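Local structure of malonyl-CoA-[acyl-carrier-protein] transacylase (Coxiella burnetii, 3TQE) at residues 73-78 against 103-108; 79-84 against 299-304; 185-188 against 194-197. The protein probably transfers the malonyl group from malonyl-CoA to the holo acyl carrier protein, the step that supplies malonyl-ACP for fatty acid synthesis. One frame throughout, in Å; residues are numbered along the deposited sequence.

Interaction 1. Residues 73-78 against 103-108; sequences ADVAIF and LVCAGA
C105 sits on the ring of F78, and this pair is the centre of the contact. Its CB lies over the middle of the ring, with C105 CB 3.6 Å from the F78 centroid and only 4° off the normal. This is a CH-pi contact with the face. The sulfur lies farther out, toward the root of the ring. C105 SG is 3.8 Å from the F78 centroid, 32° off the normal, an oblique sulfur-aromatic contact. It comes closest to the ring at F78 CG, with C105 SG to F78 CG 3.3 Å, which is tight packing. F78 extends its ring toward the other helix because CG is anti to the backbone N (chi1 -179°). At the far end of the ring, F78 CZ meets C105 O at 3.7 Å.

V75, one turn earlier, adds apolar contacts beside the ring pair. Its CG2 branch meets V104 CG1 at 3.9 Å, and the two side chains cross at about a right angle. The same V75 CG2 is 4.1 Å from C105 SG, so the sulfur touches both V75 and F78.

Helix 97-105 follows strand 91-94 through the predicted nucleophile S96, which fits the nucleophile elbow of the acyltransferase fold. The contact therefore joins helix 63-83 to the last turn of helix 97-105. That helix ends in a Schellman motif. A108 N bonds to L103 O at 2.8 Å and G107 N bonds to V104 O at 3.1 Å, with G107 at positive phi.

Further out, M92 of strand 91-94 touches both F78 and C105. F12 of strand 9-12 also packs on C105. F111 of helix 111-128 touches V75 and V104.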
ATOM      1  N   ALA A  73      -2.826  10.267  -5.131  1.00 10.17           N
ATOM      2  CA  ALA A  73      -3.712  10.635  -4.024  1.00 10.37           C
ATOM      3  C   ALA A  73      -2.936  10.683  -2.711  1.00 10.84           C
ATOM      4  O   ALA A  73      -3.068  11.620  -1.934  1.00 11.87           O
ATOM      5  CB  ALA A  73      -4.859   9.666  -3.913  1.00 11.34           C
ATOM      6  N   ASP A  74      -2.103   9.671  -2.484  1.00 10.37           N
ATOM      7  CA  ASP A  74      -1.357   9.604  -1.240  1.00 10.42           C
ATOM      8  C   ASP A  74      -0.386  10.788  -1.162  1.00 10.71           C
ATOM      9  O   ASP A  74      -0.249  11.414  -0.118  1.00 11.30           O
ATOM     10  CB  ASP A  74      -0.549   8.321  -1.202  1.00 10.58           C
ATOM     11  CG  ASP A  74      -1.369   7.045  -0.955  1.00 11.94           C
ATOM     12  OD1 ASP A  74      -2.606   7.062  -0.852  1.00 13.51           O
ATOM     13  OD2 ASP A  74      -0.696   5.974  -0.877  1.00 12.97           O
ATOM     14  N   VAL A  75       0.324  11.070  -2.245  1.00 10.43           N
ATOM     15  CA  VAL A  75       1.267  12.166  -2.254  1.00 10.79           C
ATOM     16  C   VAL A  75       0.545  13.505  -2.121  1.00 11.13           C
ATOM     17  O   VAL A  75       1.003  14.399  -1.436  1.00 11.88           O
ATOM     18  CB  VAL A  75       2.111  12.122  -3.508  1.00 10.83           C
ATOM     19  CG1 VAL A  75       2.889  13.398  -3.680  1.00 14.00           C
ATOM     20  CG2 VAL A  75       3.026  10.910  -3.446  1.00 12.10           C
ATOM     21  N   ALA A  76      -0.598  13.643  -2.767  1.00 10.86           N
ATOM     22  CA  ALA A  76      -1.390  14.876  -2.627  1.00 11.25           C
ATOM     23  C   ALA A  76      -1.728  15.135  -1.180  1.00 11.85           C
ATOM     24  O   ALA A  76      -1.652  16.279  -0.714  1.00 12.83           O
ATOM     25  CB  ALA A  76      -2.638  14.800  -3.483  1.00 12.57           C
ATOM     26  N   ILE A  77      -2.135  14.095  -0.477  1.00 11.64           N
ATOM     27  CA  ILE A  77      -2.502  14.262   0.938  1.00 11.27           C
ATOM     28  C   ILE A  77      -1.287  14.612   1.761  1.00 11.34           C
ATOM     29  O   ILE A  77      -1.342  15.482   2.628  1.00 12.20           O
ATOM     30  CB  ILE A  77      -3.231  13.038   1.468  1.00 11.20           C
ATOM     31  CG1 ILE A  77      -4.623  13.005   0.828  1.00 14.38           C
ATOM     32  CG2 ILE A  77      -3.291  13.042   2.998  1.00 13.01           C
ATOM     33  CD1 ILE A  77      -5.357  11.721   1.016  1.00 20.46           C
ATOM     34  N   PHE A  78      -0.161  13.968   1.488  1.00 10.94           N
ATOM     35  CA  PHE A  78       1.047  14.365   2.176  1.00 10.95           C
ATOM     36  C   PHE A  78       1.388  15.808   1.965  1.00 11.12           C
ATOM     37  O   PHE A  78       1.793  16.511   2.887  1.00 12.30           O
ATOM     38  CB  PHE A  78       2.192  13.497   1.707  1.00 11.53           C
ATOM     39  CG  PHE A  78       3.481  13.815   2.364  1.00 13.31           C
ATOM     40  CD1 PHE A  78       3.749  13.329   3.613  1.00 15.51           C
ATOM     41  CD2 PHE A  78       4.407  14.627   1.750  1.00 15.04           C
ATOM     42  CE1 PHE A  78       4.936  13.636   4.235  1.00 17.89           C
ATOM     43  CE2 PHE A  78       5.602  14.922   2.380  1.00 17.90           C
ATOM     44  CZ  PHE A  78       5.833  14.438   3.600  1.00 16.34           C
ATOM     45  N   LEU A 103       8.180   6.413  -0.196  1.00 10.94           N
ATOM     46  CA  LEU A 103       9.467   6.788  -0.713  1.00 11.43           C
ATOM     47  C   LEU A 103       9.494   8.129  -1.409  1.00 11.70           C
ATOM     48  O   LEU A 103      10.471   8.859  -1.314  1.00 13.28           O
ATOM     49  CB  LEU A 103      10.010   5.715  -1.642  1.00 11.79           C
ATOM     50  CG  LEU A 103      10.449   4.437  -0.949  1.00 13.63           C
ATOM     51  CD1 LEU A 103      10.631   3.350  -1.982  1.00 15.90           C
ATOM     52  CD2 LEU A 103      11.725   4.671  -0.110  1.00 15.27           C
ATOM     53  N   VAL A 104       8.412   8.484  -2.071  1.00 10.60           N
ATOM     54  CA  VAL A 104       8.296   9.820  -2.621  1.00 11.73           C
ATOM     55  C   VAL A 104       8.256  10.861  -1.512  1.00 12.49           C
ATOM     56  O   VAL A 104       8.980  11.867  -1.526  1.00 13.46           O
ATOM     57  CB  VAL A 104       7.064   9.966  -3.546  1.00 11.64           C
ATOM     58  CG1 VAL A 104       6.839  11.448  -3.878  1.00 13.14           C
ATOM     59  CG2 VAL A 104       7.253   9.161  -4.793  1.00 12.62           C
ATOM     60  N   CYS A 105       7.449  10.613  -0.498  1.00 12.15           N
ATOM     61  CA  CYS A 105       7.282  11.585   0.566  1.00 13.20           C
ATOM     62  C   CYS A 105       8.500  11.686   1.474  1.00 13.77           C
ATOM     63  O   CYS A 105       8.771  12.744   2.021  1.00 15.77           O
ATOM     64  CB  CYS A 105       6.028  11.259   1.334  1.00 13.93           C
ATOM     65  SG  CYS A 105       4.549  11.433   0.310  1.00 15.81           S
ATOM     66  N   ALA A 106       9.292  10.615   1.541  1.00 13.14           N
ATOM     67  CA  ALA A 106      10.555  10.611   2.292  1.00 13.93           C
ATOM     68  C   ALA A 106      11.693  11.258   1.500  1.00 16.04           C
ATOM     69  O   ALA A 106      12.813  11.371   1.995  1.00 17.35           O
ATOM     70  CB  ALA A 106      10.960   9.160   2.627  1.00 14.61           C
ATOM     71  N   GLY A 107      11.450  11.612   0.255  1.00 16.09           N
ATOM     72  CA  GLY A 107      12.443  12.247  -0.579  1.00 17.12           C
ATOM     73  C   GLY A 107      13.372  11.314  -1.328  1.00 16.86           C
ATOM     74  O   GLY A 107      14.357  11.762  -1.890  1.00 19.13           O
ATOM     75  N   ALA A 108      13.049  10.034  -1.394  1.00 15.98           N
ATOM     76  CA  ALA A 108      13.923   9.070  -2.038  1.00 15.35           C
ATOM     77  C   ALA A 108      13.685   9.021  -3.538  1.00 15.96           C
ATOM     78  O   ALA A 108      14.596   8.782  -4.300  1.00 17.44           O
ATOM     79  CB  ALA A 108      13.725   7.699  -1.446  1.00 17.39           C
TER

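Interaction 2. Residues 79-84 against 299-304; sequences RCWEAL and LPLTTT. With EDO (1,2-ethanediol), chain D.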
ATOM      1  N   ARG A  79       1.217  16.278   0.745  1.00 11.38           N
ATOM      2  CA  ARG A  79       1.532  17.655   0.449  1.00 12.43           C
ATOM      3  C   ARG A  79       0.578  18.613   1.141  1.00 12.98           C
ATOM      4  O   ARG A  79       0.974  19.709   1.510  1.00 15.44           O
ATOM      5  CB  ARG A  79       1.485  17.863  -1.036  1.00 12.78           C
ATOM      6  CG  ARG A  79       2.654  17.218  -1.742  1.00 13.09           C
ATOM      7  CD  ARG A  79       2.592  17.352  -3.212  1.00 13.66           C
ATOM      8  NE  ARG A  79       3.811  16.859  -3.806  1.00 13.96           N
ATOM      9  CZ  ARG A  79       4.057  16.897  -5.108  1.00 14.55           C
ATOM     10  NH1 ARG A  79       3.150  17.391  -5.951  1.00 15.97           N
ATOM     11  NH2 ARG A  79       5.229  16.475  -5.567  1.00 16.61           N
ATOM     12  N   CYS A  80      -0.661  18.208   1.296  1.00 13.15           N
ATOM     13  CA  CYS A  80      -1.624  19.015   2.055  1.00 14.12           C
ATOM     14  C   CYS A  80      -1.250  19.055   3.541  1.00 13.51           C
ATOM     15  O   CYS A  80      -1.322  20.086   4.164  1.00 14.69           O
ATOM     16  CB  CYS A  80      -3.022  18.460   1.914  1.00 14.83           C
ATOM     17  SG  CYS A  80      -3.734  18.727   0.297  1.00 18.94           S
ATOM     18  N   TRP A  81      -0.857  17.931   4.104  1.00 13.12           N
ATOM     19  CA  TRP A  81      -0.345  17.886   5.466  1.00 12.95           C
ATOM     20  C   TRP A  81       0.769  18.885   5.637  1.00 13.97           C
ATOM     21  O   TRP A  81       0.750  19.672   6.585  1.00 14.97           O
ATOM     22  CB  TRP A  81       0.170  16.485   5.769  1.00 12.63           C
ATOM     23  CG  TRP A  81       0.895  16.332   7.046  1.00 11.54           C
ATOM     24  CD1 TRP A  81       2.208  16.410   7.224  1.00 13.41           C
ATOM     25  CD2 TRP A  81       0.330  16.057   8.318  1.00 11.94           C
ATOM     26  NE1 TRP A  81       2.528  16.190   8.527  1.00 13.65           N
ATOM     27  CE2 TRP A  81       1.390  15.960   9.225  1.00 12.32           C
ATOM     28  CE3 TRP A  81      -0.949  15.792   8.760  1.00 14.51           C
ATOM     29  CZ2 TRP A  81       1.199  15.663  10.542  1.00 14.50           C
ATOM     30  CZ3 TRP A  81      -1.129  15.495  10.075  1.00 16.73           C
ATOM     31  CH2 TRP A  81      -0.063  15.411  10.941  1.00 17.12           C
ATOM     32  N   GLU A  82       1.749  18.874   4.744  1.00 14.05           N
ATOM     33  CA  GLU A  82       2.858  19.794   4.880  1.00 16.29           C
ATOM     34  C   GLU A  82       2.416  21.244   4.699  1.00 17.34           C
ATOM     35  O   GLU A  82       2.849  22.111   5.452  1.00 18.59           O
ATOM     36  CB  GLU A  82       3.981  19.415   3.935  1.00 17.44           C
ATOM     37  CG  GLU A  82       4.599  18.087   4.341  1.00 20.28           C
ATOM     38  CD  GLU A  82       6.040  17.964   3.970  1.00 23.51           C
ATOM     39  OE1 GLU A  82       6.349  18.243   2.798  1.00 26.05           O
ATOM     40  OE2 GLU A  82       6.857  17.585   4.858  1.00 27.23           O
ATOM     41  N   ALA A  83       1.512  21.483   3.758  1.00 16.82           N
ATOM     42  CA  ALA A  83       1.020  22.836   3.469  1.00 18.20           C
ATOM     43  C   ALA A  83       0.272  23.434   4.622  1.00 17.78           C
ATOM     44  O   ALA A  83       0.280  24.664   4.803  1.00 20.36           O
ATOM     45  CB  ALA A  83       0.140  22.829   2.229  1.00 18.75           C
ATOM     46  N   LEU A  84      -0.377  22.585   5.399  1.00 17.14           N
ATOM     47  CA  LEU A  84      -1.195  23.012   6.526  1.00 16.55           C
ATOM     48  C   LEU A  84      -0.395  23.065   7.829  1.00 17.77           C
ATOM     49  O   LEU A  84      -0.952  23.306   8.893  1.00 19.05           O
ATOM     50  CB  LEU A  84      -2.418  22.131   6.656  1.00 16.54           C
ATOM     51  CG  LEU A  84      -3.435  22.400   5.544  1.00 16.66           C
ATOM     52  CD1 LEU A  84      -4.411  21.239   5.445  1.00 16.99           C
ATOM     53  CD2 LEU A  84      -4.174  23.705   5.807  1.00 19.70           C
ATOM     54  N   LEU A 299      -5.427   8.391  12.475  1.00 16.32           N
ATOM     55  CA  LEU A 299      -6.123   9.590  12.103  1.00 16.22           C
ATOM     56  C   LEU A 299      -6.232   9.706  10.600  1.00 15.76           C
ATOM     57  O   LEU A 299      -5.267   9.521   9.889  1.00 16.02           O
ATOM     58  CB  LEU A 299      -5.367  10.782  12.638  1.00 17.52           C
ATOM     59  CG  LEU A 299      -5.269  10.800  14.173  1.00 21.29           C
ATOM     60  CD1 LEU A 299      -4.081  11.666  14.591  1.00 27.25           C
ATOM     61  CD2 LEU A 299      -6.547  11.314  14.727  1.00 28.87           C
ATOM     62  N   PRO A 300      -7.435   9.988  10.103  1.00 15.47           N
ATOM     63  CA  PRO A 300      -7.619  10.226   8.696  1.00 15.38           C
ATOM     64  C   PRO A 300      -7.190  11.626   8.300  1.00 14.75           C
ATOM     65  O   PRO A 300      -7.174  12.551   9.122  1.00 15.65           O
ATOM     66  CB  PRO A 300      -9.119  10.085   8.521  1.00 16.74           C
ATOM     67  CG  PRO A 300      -9.669  10.521   9.761  1.00 17.20           C
ATOM     68  CD  PRO A 300      -8.692  10.134  10.842  1.00 16.67           C
ATOM     69  N   LEU A 301      -6.870  11.788   7.030  1.00 14.48           N
ATOM     70  CA  LEU A 301      -6.313  13.031   6.521  1.00 13.83           C
ATOM     71  C   LEU A 301      -6.995  13.502   5.244  1.00 14.51           C
ATOM     72  O   LEU A 301      -6.370  14.141   4.410  1.00 15.75           O
ATOM     73  CB  LEU A 301      -4.830  12.855   6.266  1.00 13.82           C
ATOM     74  CG  LEU A 301      -3.942  12.572   7.475  1.00 13.88           C
ATOM     75  CD1 LEU A 301      -2.513  12.425   6.980  1.00 16.57           C
ATOM     76  CD2 LEU A 301      -4.040  13.664   8.540  1.00 15.20           C
ATOM     77  N   THR A 302      -8.263  13.182   5.084  1.00 15.27           N
ATOM     78  CA  THR A 302      -8.899  13.350   3.790  1.00 16.38           C
ATOM     79  C   THR A 302      -9.645  14.672   3.604  1.00 16.70           C
ATOM     80  O   THR A 302     -10.244  14.902   2.555  1.00 18.43           O
ATOM     81  CB  THR A 302      -9.820  12.188   3.525  1.00 17.61           C
ATOM     82  OG1 THR A 302     -10.640  11.978   4.676  1.00 21.33           O
ATOM     83  CG2 THR A 302      -9.017  10.924   3.210  1.00 20.01           C
ATOM     84  N   THR A 303      -9.577  15.549   4.597  1.00 15.40           N
ATOM     85  CA  THR A 303     -10.074  16.911   4.458  1.00 15.74           C
ATOM     86  C   THR A 303      -9.195  17.850   5.237  1.00 15.14           C
ATOM     87  O   THR A 303      -8.417  17.428   6.087  1.00 14.53           O
ATOM     88  CB  THR A 303     -11.503  17.078   5.005  1.00 16.85           C
ATOM     89  OG1 THR A 303     -11.471  16.982   6.442  1.00 17.68           O
ATOM     90  CG2 THR A 303     -12.474  16.053   4.439  1.00 19.87           C
ATOM     91  N   THR A 304      -9.321  19.131   4.949  1.00 14.33           N
ATOM     92  CA  THR A 304      -8.531  20.137   5.617  1.00 14.88           C
ATOM     93  C   THR A 304      -8.803  20.068   7.105  1.00 14.64           C
ATOM     94  O   THR A 304      -7.871  20.133   7.899  1.00 15.05           O
ATOM     95  CB  THR A 304      -8.817  21.538   5.059  1.00 15.11           C
ATOM     96  OG1 THR A 304      -8.409  21.554   3.699  1.00 15.36           O
ATOM     97  CG2 THR A 304      -8.074  22.597   5.817  1.00 17.14           C
TER
HETATM   98  C1  EDO D 316       6.396  14.847  -1.877  1.00 24.34           C
HETATM   99  O1  EDO D 316       5.737  16.098  -1.908  1.00 24.70           O
HETATM  100  C2  EDO D 316       7.661  14.940  -2.714  1.00 26.55           C
HETATM  101  O2  EDO D 316       7.374  15.454  -4.030  1.00 27.89           O
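W81 and L301 meet where the last turns of helix 63-83 pass the end of strand 297-300. That strand is an outermost one of the four-stranded parallel sheet of the large alpha/beta subdomain. The indole is met along its six-membered ring. L301 CD2 lies 3.8 Å from both W81 CE3 and W81 CZ3, beside the CE3-CZ3 bond. L301 CD1 is a little farther, 4.1 Å from W81 CE3. A chi1 of 172° turns the indole away from the backbone N of W81 and carries its benzo part to L301, in the loop just after strand 297-300. The pyrrole N-H is used elsewhere, since W81 NE1 bonds to the backbone O of P87.

The second meeting is between L84 and T304, whose side chains cross at about a right angle. The methyl of T304 fits against the fork of L84: T304 CG2 is 3.9 Å from L84 CD1 and 4.1 Å from L84 CD2. The hydroxyl of T304 goes to Q30 instead. T304 begins helix 304-313, and T303 is its N-cap. Around the two pairs, F10 packs edge-to-face with the indole and I307 touches L84.

R79 belongs to the same helix but takes no part in these apolar contacts. Its extended chain grips a 1,2-ethanediol, probably from the crystallisation liquor. R79 NE donates to O1 of the diol at 2.8 Å (167°), and R79 NH2 donates to O2 at 2.8 Å (170°).

Interaction 3. Residues 185-188 against 194-197; sequences NMAK and IAKR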
ATOM      1  N   ASN A 185     -11.094 -23.034   0.755  1.00 14.40           N
ATOM      2  CA  ASN A 185     -12.034 -24.024   1.243  1.00 15.22           C
ATOM      3  C   ASN A 185     -11.474 -24.785   2.442  1.00 16.70           C
ATOM      4  O   ASN A 185     -12.187 -25.037   3.409  1.00 17.72           O
ATOM      5  CB  ASN A 185     -12.421 -24.964   0.101  1.00 15.59           C
ATOM      6  CG  ASN A 185     -13.706 -25.663   0.373  1.00 15.73           C
ATOM      7  OD1 ASN A 185     -14.744 -25.037   0.583  1.00 20.13           O
ATOM      8  ND2 ASN A 185     -13.656 -26.933   0.388  1.00 16.85           N
HETATM    9  N   MSE A 186     -10.183 -25.119   2.404  1.00 16.53           N
HETATM   10  CA  MSE A 186      -9.544 -25.747   3.551  1.00 18.38           C
HETATM   11  C   MSE A 186      -9.544 -24.831   4.750  1.00 18.66           C
HETATM   12  O   MSE A 186      -9.709 -25.276   5.874  1.00 19.83           O
HETATM   13  CB  MSE A 186      -8.118 -26.117   3.246  1.00 20.15           C
HETATM   14  CG  MSE A 186      -7.961 -27.223   2.360  1.00 23.12           C
HETATM   15 SE   MSE A 186      -6.106 -27.737   2.271  1.00 31.50          SE
HETATM   16  CE  MSE A 186      -6.320 -28.869   0.787  1.00 28.32           C
ATOM     17  N   ALA A 187      -9.344 -23.540   4.532  1.00 17.88           N
ATOM     18  CA  ALA A 187      -9.341 -22.621   5.658  1.00 18.48           C
ATOM     19  C   ALA A 187     -10.687 -22.626   6.351  1.00 19.96           C
ATOM     20  O   ALA A 187     -10.759 -22.616   7.566  1.00 21.26           O
ATOM     21  CB  ALA A 187      -8.977 -21.226   5.198  1.00 18.22           C
ATOM     22  N   LYS A 188     -11.759 -22.656   5.573  1.00 21.07           N
ATOM     23  CA  LYS A 188     -13.097 -22.736   6.136  1.00 23.41           C
ATOM     24  C   LYS A 188     -13.257 -24.021   6.914  1.00 24.11           C
ATOM     25  O   LYS A 188     -13.800 -24.013   8.039  1.00 25.12           O
ATOM     26  CB  LYS A 188     -14.123 -22.662   5.017  1.00 24.22           C
ATOM     27  CG  LYS A 188     -14.542 -21.260   4.717  1.00 29.39           C
ATOM     28  CD  LYS A 188     -15.478 -20.798   5.839  1.00 33.80           C
ATOM     29  CE  LYS A 188     -16.180 -19.525   5.525  1.00 37.27           C
ATOM     30  NZ  LYS A 188     -16.884 -19.015   6.729  1.00 38.90           N
ATOM     31  N   ILE A 194     -13.973 -16.148   7.787  1.00 27.10           N
ATOM     32  CA  ILE A 194     -14.172 -15.740   6.417  1.00 25.73           C
ATOM     33  C   ILE A 194     -13.035 -16.339   5.611  1.00 23.57           C
ATOM     34  O   ILE A 194     -11.891 -16.321   6.043  1.00 21.97           O
ATOM     35  CB  ILE A 194     -14.129 -14.219   6.292  1.00 26.34           C
ATOM     36  CG1 ILE A 194     -15.327 -13.601   7.019  1.00 28.79           C
ATOM     37  CG2 ILE A 194     -14.084 -13.778   4.824  1.00 27.11           C
ATOM     38  CD1 ILE A 194     -16.630 -13.876   6.349  1.00 31.66           C
ATOM     39  N   ALA A 195     -13.357 -16.901   4.457  1.00 22.19           N
ATOM     40  CA  ALA A 195     -12.326 -17.339   3.502  1.00 21.07           C
ATOM     41  C   ALA A 195     -12.929 -17.141   2.138  1.00 21.72           C
ATOM     42  O   ALA A 195     -13.755 -17.959   1.676  1.00 23.48           O
ATOM     43  CB  ALA A 195     -11.914 -18.775   3.732  1.00 20.65           C
ATOM     44  N   LYS A 196     -12.584 -16.027   1.502  1.00 21.61           N
ATOM     45  CA  LYS A 196     -13.297 -15.549   0.324  0.50 22.63           C
ATOM     46  C   LYS A 196     -12.338 -14.982  -0.696  1.00 22.25           C
ATOM     47  O   LYS A 196     -11.380 -14.341  -0.318  1.00 21.53           O
ATOM     48  CB  LYS A 196     -14.262 -14.424   0.746  0.50 23.51           C
ATOM     49  CG  LYS A 196     -15.331 -14.109  -0.279  0.50 25.93           C
ATOM     50  CD  LYS A 196     -16.492 -13.361   0.356  0.50 28.09           C
ATOM     51  CE  LYS A 196     -17.782 -13.570  -0.431  0.50 29.83           C
ATOM     52  NZ  LYS A 196     -18.910 -12.735   0.097  0.50 31.13           N
ATOM     53  N   ARG A 197     -12.618 -15.166  -1.975  1.00 23.32           N
ATOM     54  CA  ARG A 197     -11.862 -14.467  -2.997  1.00 25.64           C
ATOM     55  C   ARG A 197     -12.041 -12.960  -2.860  1.00 27.13           C
ATOM     56  O   ARG A 197     -13.128 -12.489  -2.523  1.00 26.77           O
ATOM     57  CB  ARG A 197     -12.348 -14.850  -4.387  1.00 27.41           C
ATOM     58  CG  ARG A 197     -12.024 -16.246  -4.776  1.00 30.63           C
ATOM     59  CD  ARG A 197     -10.723 -16.323  -5.495  1.00 35.46           C
ATOM     60  NE  ARG A 197     -10.853 -15.941  -6.904  1.00 39.00           N
ATOM     61  CZ  ARG A 197     -10.943 -16.774  -7.953  1.00 37.45           C
ATOM     62  NH1 ARG A 197     -10.915 -18.085  -7.826  1.00 37.21           N
ATOM     63  NH2 ARG A 197     -11.046 -16.272  -9.171  1.00 37.24           N
TER
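K188 NZ is hydrogen-bonded to the backbone O of K193, just ahead of strand 194-197. The bond ties the helix side chain back to the connection between the two segments. It also brings the ammonium near the first residue of the strand, where K188 NZ is 4.2 Å from I194 N. That pair is only a proximity, not a bond. The lysine gets there by bending. Its chain turns at chi2 (-75°), and this brings the rest of it to the strand. Beyond the bend it runs extended to the amine.

The aliphatic part of the same chain packs on A195. K188 CG touches A195 CB at 3.7 Å, and K188 CE passes A195 N at 4.0 Å. A187 adds the second apolar touch, with its methyl pointing at the strand: A187 CB is 4.1 Å from A195 CB. A195 CB thus sits against two consecutive helix residues.

These segments belong to the small subdomain, which has the ferredoxin-like fold known for this family. Strand 170-174, helix 177-189 and strand 194-197 form a beta-alpha-beta crossover, with strand 134-140 lying between the two strands. Strand 194-197 is an outermost strand of its sheet and runs antiparallel to 134-140. Backbone bonds link I194 to I140 and K196 to A138.

Two further contacts join helix 177-189 to strand 194-197: L184, one turn before K188, touches A195, and R197 NH1 at the end of the strand forms a salt bridge with D181 OD1. Away from the strand, M186, built as selenomethionine, packs on helix 144-155.

Interactions 1 and 2 are neighbours on helix 63-83, with centres about 12 Å apart. They touch where I77 CG2 packs 3.6 Å from L301 O. One joins this helix to helix 97-105, the other to the loop after strand 297-300. Both belong to the large subdomain. Interaction 3 is in the small ferredoxin-like subdomain, its centre about 35 Å from that of interaction 1 and about 38 Å from that of interaction 2. Along the chain, interactions 1 and 2 alternate, and interaction 3 is nested inside interaction 2. In this fold the small subdomain is inserted into the larger one. The predicted active-site residues S96 and H205 are consistent with a site between the two.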